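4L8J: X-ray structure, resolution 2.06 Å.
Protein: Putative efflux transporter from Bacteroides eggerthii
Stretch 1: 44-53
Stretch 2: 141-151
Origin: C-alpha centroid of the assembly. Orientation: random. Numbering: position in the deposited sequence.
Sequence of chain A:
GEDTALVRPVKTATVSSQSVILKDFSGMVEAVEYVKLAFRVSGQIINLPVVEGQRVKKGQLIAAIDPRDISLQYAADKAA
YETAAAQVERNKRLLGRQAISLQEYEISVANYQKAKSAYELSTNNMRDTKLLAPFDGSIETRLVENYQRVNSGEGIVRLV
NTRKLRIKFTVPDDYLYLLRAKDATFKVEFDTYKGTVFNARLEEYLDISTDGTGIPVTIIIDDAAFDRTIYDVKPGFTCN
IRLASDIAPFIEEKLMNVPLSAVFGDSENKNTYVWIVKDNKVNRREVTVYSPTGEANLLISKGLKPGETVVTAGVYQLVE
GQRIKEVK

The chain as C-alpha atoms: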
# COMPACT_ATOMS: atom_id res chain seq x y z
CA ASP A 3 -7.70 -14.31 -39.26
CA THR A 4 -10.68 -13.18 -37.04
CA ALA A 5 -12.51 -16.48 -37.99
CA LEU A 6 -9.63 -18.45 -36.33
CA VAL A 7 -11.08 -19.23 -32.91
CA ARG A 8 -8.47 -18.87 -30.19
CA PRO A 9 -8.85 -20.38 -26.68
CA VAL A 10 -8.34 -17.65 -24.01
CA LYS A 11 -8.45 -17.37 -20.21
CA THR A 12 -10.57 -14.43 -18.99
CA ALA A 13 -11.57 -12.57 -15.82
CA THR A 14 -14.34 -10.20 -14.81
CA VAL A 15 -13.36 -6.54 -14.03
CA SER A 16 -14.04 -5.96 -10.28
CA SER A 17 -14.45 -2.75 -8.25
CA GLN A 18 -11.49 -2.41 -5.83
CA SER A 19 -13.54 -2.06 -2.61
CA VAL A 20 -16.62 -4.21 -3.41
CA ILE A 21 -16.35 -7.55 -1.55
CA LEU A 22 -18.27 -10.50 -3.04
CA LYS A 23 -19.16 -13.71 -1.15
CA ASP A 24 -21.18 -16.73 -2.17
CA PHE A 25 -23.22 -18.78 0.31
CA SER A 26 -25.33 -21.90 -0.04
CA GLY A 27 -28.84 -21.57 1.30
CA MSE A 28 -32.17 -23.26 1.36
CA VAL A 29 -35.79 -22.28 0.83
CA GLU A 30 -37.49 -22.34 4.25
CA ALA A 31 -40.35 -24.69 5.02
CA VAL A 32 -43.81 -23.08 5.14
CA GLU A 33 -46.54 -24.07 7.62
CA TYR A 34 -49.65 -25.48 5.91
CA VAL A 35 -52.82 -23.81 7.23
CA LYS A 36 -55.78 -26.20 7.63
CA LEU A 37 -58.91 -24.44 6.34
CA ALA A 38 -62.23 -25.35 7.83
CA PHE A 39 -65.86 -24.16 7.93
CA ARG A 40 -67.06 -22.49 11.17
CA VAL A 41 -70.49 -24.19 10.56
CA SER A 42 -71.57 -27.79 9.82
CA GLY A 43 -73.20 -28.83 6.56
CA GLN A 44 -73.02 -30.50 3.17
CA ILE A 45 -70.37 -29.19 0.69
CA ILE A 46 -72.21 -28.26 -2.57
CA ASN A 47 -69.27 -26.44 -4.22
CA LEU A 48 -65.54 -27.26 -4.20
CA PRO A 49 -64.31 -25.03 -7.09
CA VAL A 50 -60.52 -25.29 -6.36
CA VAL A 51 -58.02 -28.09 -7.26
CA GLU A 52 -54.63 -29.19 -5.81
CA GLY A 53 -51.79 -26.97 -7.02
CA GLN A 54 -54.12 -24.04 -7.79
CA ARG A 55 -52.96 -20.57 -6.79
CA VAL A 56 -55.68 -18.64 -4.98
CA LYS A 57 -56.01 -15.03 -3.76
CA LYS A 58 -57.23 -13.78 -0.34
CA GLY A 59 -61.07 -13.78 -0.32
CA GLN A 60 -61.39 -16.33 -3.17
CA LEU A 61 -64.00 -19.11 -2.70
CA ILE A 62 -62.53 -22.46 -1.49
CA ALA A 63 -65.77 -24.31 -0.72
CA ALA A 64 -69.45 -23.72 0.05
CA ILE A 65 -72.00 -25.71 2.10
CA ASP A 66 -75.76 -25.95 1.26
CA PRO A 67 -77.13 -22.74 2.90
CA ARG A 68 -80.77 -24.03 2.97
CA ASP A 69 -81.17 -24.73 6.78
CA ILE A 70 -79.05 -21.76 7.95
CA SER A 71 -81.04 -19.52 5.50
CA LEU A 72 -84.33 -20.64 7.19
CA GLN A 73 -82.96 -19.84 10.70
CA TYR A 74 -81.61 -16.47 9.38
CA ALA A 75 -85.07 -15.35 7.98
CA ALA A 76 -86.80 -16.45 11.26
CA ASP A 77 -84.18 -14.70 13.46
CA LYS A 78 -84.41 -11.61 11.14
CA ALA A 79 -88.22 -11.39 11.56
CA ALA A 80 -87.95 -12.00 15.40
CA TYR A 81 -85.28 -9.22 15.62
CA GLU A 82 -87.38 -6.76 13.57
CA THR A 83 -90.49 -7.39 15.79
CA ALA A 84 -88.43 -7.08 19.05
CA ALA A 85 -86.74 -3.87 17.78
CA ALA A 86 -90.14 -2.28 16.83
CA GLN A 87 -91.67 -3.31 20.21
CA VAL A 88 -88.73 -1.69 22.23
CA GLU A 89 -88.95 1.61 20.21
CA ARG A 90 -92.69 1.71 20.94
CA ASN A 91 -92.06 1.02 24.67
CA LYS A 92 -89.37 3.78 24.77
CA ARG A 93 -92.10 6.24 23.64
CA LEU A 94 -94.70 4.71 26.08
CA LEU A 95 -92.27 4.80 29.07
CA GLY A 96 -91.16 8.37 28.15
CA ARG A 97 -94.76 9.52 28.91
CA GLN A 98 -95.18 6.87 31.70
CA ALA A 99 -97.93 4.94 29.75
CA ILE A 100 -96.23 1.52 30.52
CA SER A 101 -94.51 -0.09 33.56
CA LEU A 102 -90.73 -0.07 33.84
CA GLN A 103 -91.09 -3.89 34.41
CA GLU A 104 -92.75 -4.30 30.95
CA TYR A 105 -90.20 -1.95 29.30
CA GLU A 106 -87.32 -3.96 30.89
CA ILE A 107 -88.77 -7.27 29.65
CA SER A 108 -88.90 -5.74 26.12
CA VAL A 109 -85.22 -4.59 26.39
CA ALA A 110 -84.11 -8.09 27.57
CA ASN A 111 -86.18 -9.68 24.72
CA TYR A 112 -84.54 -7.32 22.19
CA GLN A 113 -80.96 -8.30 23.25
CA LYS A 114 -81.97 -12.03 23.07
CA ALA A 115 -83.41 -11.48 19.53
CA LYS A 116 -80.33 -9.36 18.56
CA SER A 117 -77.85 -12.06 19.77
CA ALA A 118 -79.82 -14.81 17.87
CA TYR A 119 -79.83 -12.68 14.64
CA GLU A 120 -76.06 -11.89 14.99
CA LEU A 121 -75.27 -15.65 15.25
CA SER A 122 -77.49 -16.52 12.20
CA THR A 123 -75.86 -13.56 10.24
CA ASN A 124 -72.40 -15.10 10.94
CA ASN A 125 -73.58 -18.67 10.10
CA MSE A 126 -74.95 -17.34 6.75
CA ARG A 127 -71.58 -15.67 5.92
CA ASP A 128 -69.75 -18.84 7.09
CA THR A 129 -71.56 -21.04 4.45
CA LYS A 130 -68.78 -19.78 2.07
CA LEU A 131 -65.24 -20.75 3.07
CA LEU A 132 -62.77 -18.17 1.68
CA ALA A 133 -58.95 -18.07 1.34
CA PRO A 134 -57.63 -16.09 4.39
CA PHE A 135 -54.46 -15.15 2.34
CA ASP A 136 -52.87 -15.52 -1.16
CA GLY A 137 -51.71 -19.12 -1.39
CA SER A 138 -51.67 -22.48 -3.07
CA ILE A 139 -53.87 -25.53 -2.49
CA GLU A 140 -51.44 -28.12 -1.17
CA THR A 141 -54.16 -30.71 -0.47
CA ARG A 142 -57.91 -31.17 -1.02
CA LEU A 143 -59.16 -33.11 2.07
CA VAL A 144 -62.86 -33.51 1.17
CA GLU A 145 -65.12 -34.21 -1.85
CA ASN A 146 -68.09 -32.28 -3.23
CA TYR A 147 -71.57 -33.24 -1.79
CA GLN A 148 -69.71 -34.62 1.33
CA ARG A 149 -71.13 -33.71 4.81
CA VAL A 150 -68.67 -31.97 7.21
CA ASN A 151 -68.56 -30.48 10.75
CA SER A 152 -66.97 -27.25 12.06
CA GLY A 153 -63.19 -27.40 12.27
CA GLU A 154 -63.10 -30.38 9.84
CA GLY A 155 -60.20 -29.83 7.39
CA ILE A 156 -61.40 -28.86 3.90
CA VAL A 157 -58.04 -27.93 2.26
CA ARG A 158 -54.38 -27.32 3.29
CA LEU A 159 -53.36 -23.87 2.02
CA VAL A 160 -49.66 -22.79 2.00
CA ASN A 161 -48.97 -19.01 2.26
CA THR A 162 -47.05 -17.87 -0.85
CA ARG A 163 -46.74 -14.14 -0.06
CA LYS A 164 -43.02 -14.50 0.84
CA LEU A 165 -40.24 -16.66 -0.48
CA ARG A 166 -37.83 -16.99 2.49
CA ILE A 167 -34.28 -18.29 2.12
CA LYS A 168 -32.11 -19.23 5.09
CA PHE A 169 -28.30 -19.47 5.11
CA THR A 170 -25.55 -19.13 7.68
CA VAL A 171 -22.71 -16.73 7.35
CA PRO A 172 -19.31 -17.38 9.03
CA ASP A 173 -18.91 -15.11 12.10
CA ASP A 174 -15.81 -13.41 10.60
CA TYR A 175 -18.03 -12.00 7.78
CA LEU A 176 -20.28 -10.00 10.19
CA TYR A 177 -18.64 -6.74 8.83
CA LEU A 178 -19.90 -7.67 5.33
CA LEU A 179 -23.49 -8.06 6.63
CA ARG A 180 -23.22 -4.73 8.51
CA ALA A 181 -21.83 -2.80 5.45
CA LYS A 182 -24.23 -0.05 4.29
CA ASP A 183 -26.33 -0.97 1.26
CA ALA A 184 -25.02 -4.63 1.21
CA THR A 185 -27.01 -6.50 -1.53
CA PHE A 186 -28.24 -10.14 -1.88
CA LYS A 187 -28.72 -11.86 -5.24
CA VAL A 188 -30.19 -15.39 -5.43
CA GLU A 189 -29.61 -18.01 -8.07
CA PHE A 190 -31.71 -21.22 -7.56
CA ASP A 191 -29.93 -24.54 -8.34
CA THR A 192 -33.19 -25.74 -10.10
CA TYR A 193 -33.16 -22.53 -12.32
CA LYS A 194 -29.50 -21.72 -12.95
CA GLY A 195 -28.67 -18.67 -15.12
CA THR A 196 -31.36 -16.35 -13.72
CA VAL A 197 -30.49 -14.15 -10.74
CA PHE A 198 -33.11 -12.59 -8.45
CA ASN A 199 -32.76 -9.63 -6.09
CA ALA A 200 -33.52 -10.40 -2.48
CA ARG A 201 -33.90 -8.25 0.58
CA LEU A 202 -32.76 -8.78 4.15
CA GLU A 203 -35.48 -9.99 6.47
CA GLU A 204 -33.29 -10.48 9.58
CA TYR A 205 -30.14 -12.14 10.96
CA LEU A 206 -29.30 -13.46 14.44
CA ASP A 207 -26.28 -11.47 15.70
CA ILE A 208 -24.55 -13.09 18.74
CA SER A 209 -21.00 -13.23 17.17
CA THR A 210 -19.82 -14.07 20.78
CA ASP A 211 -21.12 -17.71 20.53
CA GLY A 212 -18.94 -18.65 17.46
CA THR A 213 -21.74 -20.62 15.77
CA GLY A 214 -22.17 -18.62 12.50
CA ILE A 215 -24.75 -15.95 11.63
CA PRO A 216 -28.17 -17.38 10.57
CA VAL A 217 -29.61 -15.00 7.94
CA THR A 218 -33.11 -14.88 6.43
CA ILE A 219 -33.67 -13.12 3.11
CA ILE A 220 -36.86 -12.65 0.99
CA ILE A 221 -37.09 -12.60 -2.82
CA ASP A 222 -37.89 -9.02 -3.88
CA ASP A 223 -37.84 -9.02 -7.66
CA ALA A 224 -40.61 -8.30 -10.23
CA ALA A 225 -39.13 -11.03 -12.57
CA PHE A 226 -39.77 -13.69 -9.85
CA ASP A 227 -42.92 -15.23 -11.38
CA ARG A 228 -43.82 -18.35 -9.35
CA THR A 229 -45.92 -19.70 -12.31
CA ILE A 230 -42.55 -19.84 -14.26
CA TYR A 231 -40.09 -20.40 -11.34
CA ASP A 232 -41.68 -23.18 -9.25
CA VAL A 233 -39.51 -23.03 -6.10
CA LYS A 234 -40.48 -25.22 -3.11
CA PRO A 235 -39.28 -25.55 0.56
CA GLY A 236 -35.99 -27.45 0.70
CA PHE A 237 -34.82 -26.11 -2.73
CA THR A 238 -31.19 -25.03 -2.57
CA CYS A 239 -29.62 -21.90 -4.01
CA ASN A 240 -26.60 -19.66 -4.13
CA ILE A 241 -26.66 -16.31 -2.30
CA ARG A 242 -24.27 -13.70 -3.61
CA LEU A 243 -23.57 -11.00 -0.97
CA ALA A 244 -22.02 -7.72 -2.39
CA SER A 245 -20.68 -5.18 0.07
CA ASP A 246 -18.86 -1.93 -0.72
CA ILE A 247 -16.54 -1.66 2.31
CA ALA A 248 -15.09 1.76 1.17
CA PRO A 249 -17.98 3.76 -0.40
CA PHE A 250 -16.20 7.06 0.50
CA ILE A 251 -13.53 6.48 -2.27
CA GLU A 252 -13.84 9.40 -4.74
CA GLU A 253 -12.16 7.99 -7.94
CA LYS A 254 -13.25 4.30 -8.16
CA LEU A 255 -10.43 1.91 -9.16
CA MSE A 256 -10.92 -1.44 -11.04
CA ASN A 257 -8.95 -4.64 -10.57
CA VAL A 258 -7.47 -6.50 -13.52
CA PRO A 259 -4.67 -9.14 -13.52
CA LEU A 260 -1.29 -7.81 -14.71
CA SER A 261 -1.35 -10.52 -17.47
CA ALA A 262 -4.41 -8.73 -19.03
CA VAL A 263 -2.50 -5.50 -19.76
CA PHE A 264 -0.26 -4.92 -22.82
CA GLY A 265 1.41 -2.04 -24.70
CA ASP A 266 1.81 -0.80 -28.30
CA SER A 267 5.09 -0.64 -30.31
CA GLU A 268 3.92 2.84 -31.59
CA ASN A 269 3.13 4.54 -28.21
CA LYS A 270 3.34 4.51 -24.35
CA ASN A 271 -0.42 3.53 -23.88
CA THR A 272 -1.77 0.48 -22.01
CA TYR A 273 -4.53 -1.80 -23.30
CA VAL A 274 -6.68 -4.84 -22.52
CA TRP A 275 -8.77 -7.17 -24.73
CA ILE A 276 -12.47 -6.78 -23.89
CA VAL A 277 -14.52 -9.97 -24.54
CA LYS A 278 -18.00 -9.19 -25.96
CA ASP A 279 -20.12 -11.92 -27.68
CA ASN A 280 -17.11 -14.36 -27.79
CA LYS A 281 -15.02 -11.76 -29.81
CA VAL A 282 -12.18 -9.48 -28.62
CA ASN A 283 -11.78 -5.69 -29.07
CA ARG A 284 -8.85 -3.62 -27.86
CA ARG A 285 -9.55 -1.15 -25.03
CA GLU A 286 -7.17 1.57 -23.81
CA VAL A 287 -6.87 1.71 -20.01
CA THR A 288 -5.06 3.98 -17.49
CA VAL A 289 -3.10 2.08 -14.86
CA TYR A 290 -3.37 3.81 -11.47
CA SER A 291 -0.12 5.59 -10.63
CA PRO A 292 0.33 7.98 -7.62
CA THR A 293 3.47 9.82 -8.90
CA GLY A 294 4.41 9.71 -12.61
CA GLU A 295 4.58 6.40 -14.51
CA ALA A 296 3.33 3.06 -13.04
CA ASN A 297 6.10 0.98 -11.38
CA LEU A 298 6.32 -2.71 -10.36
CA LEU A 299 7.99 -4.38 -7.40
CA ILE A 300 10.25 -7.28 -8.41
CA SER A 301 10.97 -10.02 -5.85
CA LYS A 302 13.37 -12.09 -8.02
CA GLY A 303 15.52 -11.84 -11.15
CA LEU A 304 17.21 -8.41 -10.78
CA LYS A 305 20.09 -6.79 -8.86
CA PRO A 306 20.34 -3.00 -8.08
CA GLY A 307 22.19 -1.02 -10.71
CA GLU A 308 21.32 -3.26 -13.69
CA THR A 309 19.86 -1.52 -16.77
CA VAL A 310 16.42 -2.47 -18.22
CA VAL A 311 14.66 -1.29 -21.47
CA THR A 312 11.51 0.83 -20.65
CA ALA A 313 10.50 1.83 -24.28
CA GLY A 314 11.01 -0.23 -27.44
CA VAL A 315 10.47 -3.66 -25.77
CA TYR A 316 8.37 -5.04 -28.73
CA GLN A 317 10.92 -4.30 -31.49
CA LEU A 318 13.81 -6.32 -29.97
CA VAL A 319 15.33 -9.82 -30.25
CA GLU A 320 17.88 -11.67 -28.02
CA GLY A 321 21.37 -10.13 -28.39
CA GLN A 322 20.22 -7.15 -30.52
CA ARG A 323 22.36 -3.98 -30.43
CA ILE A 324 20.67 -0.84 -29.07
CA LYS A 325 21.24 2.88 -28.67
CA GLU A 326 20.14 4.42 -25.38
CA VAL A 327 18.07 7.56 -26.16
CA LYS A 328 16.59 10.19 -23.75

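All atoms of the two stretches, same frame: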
# COMPACT_ATOMS: atom_id res chain seq x y z
N GLN A 44 -73.40 -29.73 4.35
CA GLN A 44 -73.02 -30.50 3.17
C GLN A 44 -72.34 -29.60 2.12
O GLN A 44 -72.97 -28.66 1.61
CB GLN A 44 -74.26 -31.21 2.57
CG GLN A 44 -73.99 -31.85 1.20
CD GLN A 44 -75.08 -32.79 0.74
OE1 GLN A 44 -74.87 -34.00 0.67
NE2 GLN A 44 -76.24 -32.24 0.36
N ILE A 45 -71.09 -29.92 1.75
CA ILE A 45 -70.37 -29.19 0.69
C ILE A 45 -71.18 -29.33 -0.61
O ILE A 45 -71.61 -30.43 -0.91
CB ILE A 45 -68.90 -29.68 0.54
CG1 ILE A 45 -68.08 -29.27 1.78
CG2 ILE A 45 -68.24 -29.11 -0.75
CD1 ILE A 45 -66.90 -30.11 2.05
N ILE A 46 -71.47 -28.23 -1.29
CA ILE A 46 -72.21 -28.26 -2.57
C ILE A 46 -71.34 -27.65 -3.67
O ILE A 46 -71.71 -27.67 -4.85
CB ILE A 46 -73.58 -27.59 -2.49
CG1 ILE A 46 -73.47 -26.13 -1.96
CG2 ILE A 46 -74.58 -28.48 -1.70
CD1 ILE A 46 -74.63 -25.18 -2.41
N ASN A 47 -70.21 -27.04 -3.27
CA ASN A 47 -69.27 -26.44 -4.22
C ASN A 47 -67.86 -26.56 -3.66
O ASN A 47 -67.61 -26.20 -2.52
CB ASN A 47 -69.65 -24.98 -4.53
CG ASN A 47 -68.94 -24.42 -5.75
OD1 ASN A 47 -68.23 -25.11 -6.46
ND2 ASN A 47 -69.12 -23.14 -6.02
N LEU A 48 -66.95 -27.09 -4.48
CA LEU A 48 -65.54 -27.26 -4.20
C LEU A 48 -64.81 -26.81 -5.49
O LEU A 48 -64.41 -27.63 -6.30
CB LEU A 48 -65.28 -28.73 -3.83
CG LEU A 48 -63.99 -29.08 -3.09
CD1 LEU A 48 -63.78 -28.20 -1.86
CD2 LEU A 48 -64.02 -30.51 -2.64
N PRO A 49 -64.77 -25.48 -5.77
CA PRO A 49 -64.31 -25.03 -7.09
C PRO A 49 -62.80 -25.00 -7.32
O PRO A 49 -62.37 -24.68 -8.43
CB PRO A 49 -64.89 -23.61 -7.16
CG PRO A 49 -64.82 -23.14 -5.72
CD PRO A 49 -65.29 -24.35 -4.97
N VAL A 50 -61.99 -25.29 -6.28
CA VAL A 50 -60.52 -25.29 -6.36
C VAL A 50 -59.95 -26.72 -6.49
O VAL A 50 -60.59 -27.69 -6.08
CB VAL A 50 -59.88 -24.52 -5.18
CG1 VAL A 50 -60.22 -23.02 -5.25
CG2 VAL A 50 -60.31 -25.10 -3.82
N VAL A 51 -58.75 -26.83 -7.07
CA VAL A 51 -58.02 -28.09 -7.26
C VAL A 51 -56.64 -27.98 -6.60
O VAL A 51 -56.16 -26.86 -6.36
CB VAL A 51 -57.88 -28.52 -8.76
CG1 VAL A 51 -59.23 -28.81 -9.39
CG2 VAL A 51 -57.07 -27.51 -9.57
N GLU A 52 -55.99 -29.13 -6.36
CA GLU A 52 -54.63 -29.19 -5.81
C GLU A 52 -53.64 -28.56 -6.77
O GLU A 52 -53.70 -28.83 -7.97
CB GLU A 52 -54.21 -30.64 -5.51
CG GLU A 52 -54.86 -31.17 -4.24
CD GLU A 52 -54.45 -32.57 -3.83
OE1 GLU A 52 -53.38 -33.04 -4.29
OE2 GLU A 52 -55.20 -33.18 -3.04
N GLY A 53 -52.80 -27.69 -6.25
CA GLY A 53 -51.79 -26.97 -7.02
C GLY A 53 -52.24 -25.60 -7.49
O GLY A 53 -51.42 -24.81 -7.96
N THR A 141 -53.35 -29.49 -0.50
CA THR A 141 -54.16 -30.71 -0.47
C THR A 141 -55.66 -30.40 -0.35
O THR A 141 -56.06 -29.51 0.40
CB THR A 141 -53.73 -31.62 0.73
OG1 THR A 141 -52.31 -31.68 0.84
CG2 THR A 141 -54.28 -33.04 0.63
N ARG A 142 -56.46 -31.17 -1.07
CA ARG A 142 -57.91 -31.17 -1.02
C ARG A 142 -58.31 -32.37 -0.15
O ARG A 142 -58.07 -33.52 -0.54
CB ARG A 142 -58.47 -31.27 -2.44
CG ARG A 142 -59.87 -30.74 -2.56
CD ARG A 142 -60.11 -30.39 -3.99
NE ARG A 142 -60.89 -31.42 -4.65
CZ ARG A 142 -61.78 -31.19 -5.61
NH1 ARG A 142 -61.96 -29.96 -6.07
NH2 ARG A 142 -62.47 -32.18 -6.13
N LEU A 143 -58.86 -32.09 1.06
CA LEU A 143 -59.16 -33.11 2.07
C LEU A 143 -60.57 -33.70 2.01
O LEU A 143 -60.83 -34.72 2.67
CB LEU A 143 -58.93 -32.51 3.47
CG LEU A 143 -57.53 -31.97 3.73
CD1 LEU A 143 -57.51 -31.15 5.00
CD2 LEU A 143 -56.49 -33.09 3.78
N VAL A 144 -61.47 -33.07 1.26
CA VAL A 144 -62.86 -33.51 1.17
C VAL A 144 -63.28 -33.58 -0.29
O VAL A 144 -62.53 -33.17 -1.16
CB VAL A 144 -63.80 -32.56 1.98
CG1 VAL A 144 -63.67 -32.78 3.49
CG2 VAL A 144 -63.54 -31.09 1.64
N GLU A 145 -64.49 -34.09 -0.53
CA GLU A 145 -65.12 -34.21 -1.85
C GLU A 145 -66.37 -33.37 -1.90
O GLU A 145 -66.95 -33.09 -0.85
CB GLU A 145 -65.47 -35.69 -2.14
CG GLU A 145 -64.28 -36.59 -2.41
CD GLU A 145 -64.06 -36.88 -3.88
OE1 GLU A 145 -64.98 -37.43 -4.53
OE2 GLU A 145 -62.95 -36.57 -4.38
N ASN A 146 -66.85 -33.03 -3.11
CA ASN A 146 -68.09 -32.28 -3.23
C ASN A 146 -69.27 -33.19 -2.85
O ASN A 146 -69.16 -34.40 -2.98
CB ASN A 146 -68.26 -31.68 -4.63
CG ASN A 146 -69.30 -30.58 -4.69
OD1 ASN A 146 -69.83 -30.15 -3.67
ND2 ASN A 146 -69.61 -30.08 -5.89
N TYR A 147 -70.34 -32.60 -2.30
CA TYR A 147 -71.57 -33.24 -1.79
C TYR A 147 -71.28 -34.11 -0.54
O TYR A 147 -72.16 -34.85 -0.09
CB TYR A 147 -72.38 -33.99 -2.89
CG TYR A 147 -72.93 -33.05 -3.94
CD1 TYR A 147 -74.06 -32.27 -3.69
CD2 TYR A 147 -72.29 -32.88 -5.17
CE1 TYR A 147 -74.56 -31.38 -4.65
CE2 TYR A 147 -72.77 -31.99 -6.13
CZ TYR A 147 -73.92 -31.25 -5.87
OH TYR A 147 -74.41 -30.38 -6.82
N GLN A 148 -70.09 -33.96 0.07
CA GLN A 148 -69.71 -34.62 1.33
C GLN A 148 -70.16 -33.73 2.52
O GLN A 148 -70.04 -32.50 2.47
CB GLN A 148 -68.18 -34.87 1.37
CG GLN A 148 -67.56 -35.29 2.71
CD GLN A 148 -66.10 -35.67 2.60
OE1 GLN A 148 -65.55 -35.89 1.51
NE2 GLN A 148 -65.42 -35.80 3.74
N ARG A 149 -70.66 -34.37 3.59
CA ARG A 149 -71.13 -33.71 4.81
C ARG A 149 -69.95 -33.55 5.77
O ARG A 149 -69.16 -34.49 5.94
CB ARG A 149 -72.30 -34.49 5.44
CG ARG A 149 -73.55 -34.48 4.56
CD ARG A 149 -74.73 -35.23 5.16
NE ARG A 149 -75.98 -34.97 4.44
CZ ARG A 149 -76.43 -35.71 3.43
NH1 ARG A 149 -75.75 -36.77 3.00
NH2 ARG A 149 -77.58 -35.39 2.83
N VAL A 150 -69.78 -32.33 6.32
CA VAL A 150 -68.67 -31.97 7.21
C VAL A 150 -69.17 -31.23 8.45
O VAL A 150 -70.27 -30.65 8.44
CB VAL A 150 -67.56 -31.12 6.50
CG1 VAL A 150 -66.87 -31.90 5.39
CG2 VAL A 150 -68.11 -29.78 5.98
N ASN A 151 -68.32 -31.19 9.49
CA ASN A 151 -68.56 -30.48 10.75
C ASN A 151 -67.67 -29.24 10.81
O ASN A 151 -66.82 -29.06 9.94
CB ASN A 151 -68.26 -31.40 11.95
CG ASN A 151 -69.03 -32.70 11.97
OD1 ASN A 151 -70.27 -32.71 12.00
ND2 ASN A 151 -68.31 -33.81 11.97

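Residues 44-53 and 141-151 run side by side and bury 824 Å² between them, both sides summed. Q44 and R149 form an antiparallel, non-hydrogen-bonded bridge, with their CA atoms 4.1 Å apart. Next to it, I45 N donates to Q148 O at 2.9 Å. Y147 N returns a weak bond to I45 O, also 2.9 Å. I45 is thus held by its backbone at the type II turn from E145 to Q148.

The side chain of I45 points toward the second stretch and fills a hollow there. Its CD1 sits 3.5 Å from V144 CG2 and 3.8 Å from V150 CG1, so the methyl sits in a corner lined by the two valines. L48 is a second bump. Its CD2 lies 3.4 Å from V144 O and packs along the backbone leading into the turn. N146 bends its end back over the first strand, where ND2 makes a weak hydrogen bond to I46 O at 3.4 Å.

R142 also reaches across from the second stretch. L48 CG covers one face of the R142 guanidinium, 3.7 Å from R142 NH1. At the edge, R142 NH1 donates a hydrogen bond to V50 O at 2.7 Å. E52 closes the far end: its OE2 accepts from R142 N at 3.1 Å, nearly straight at 178°. P49 and G53 take no part.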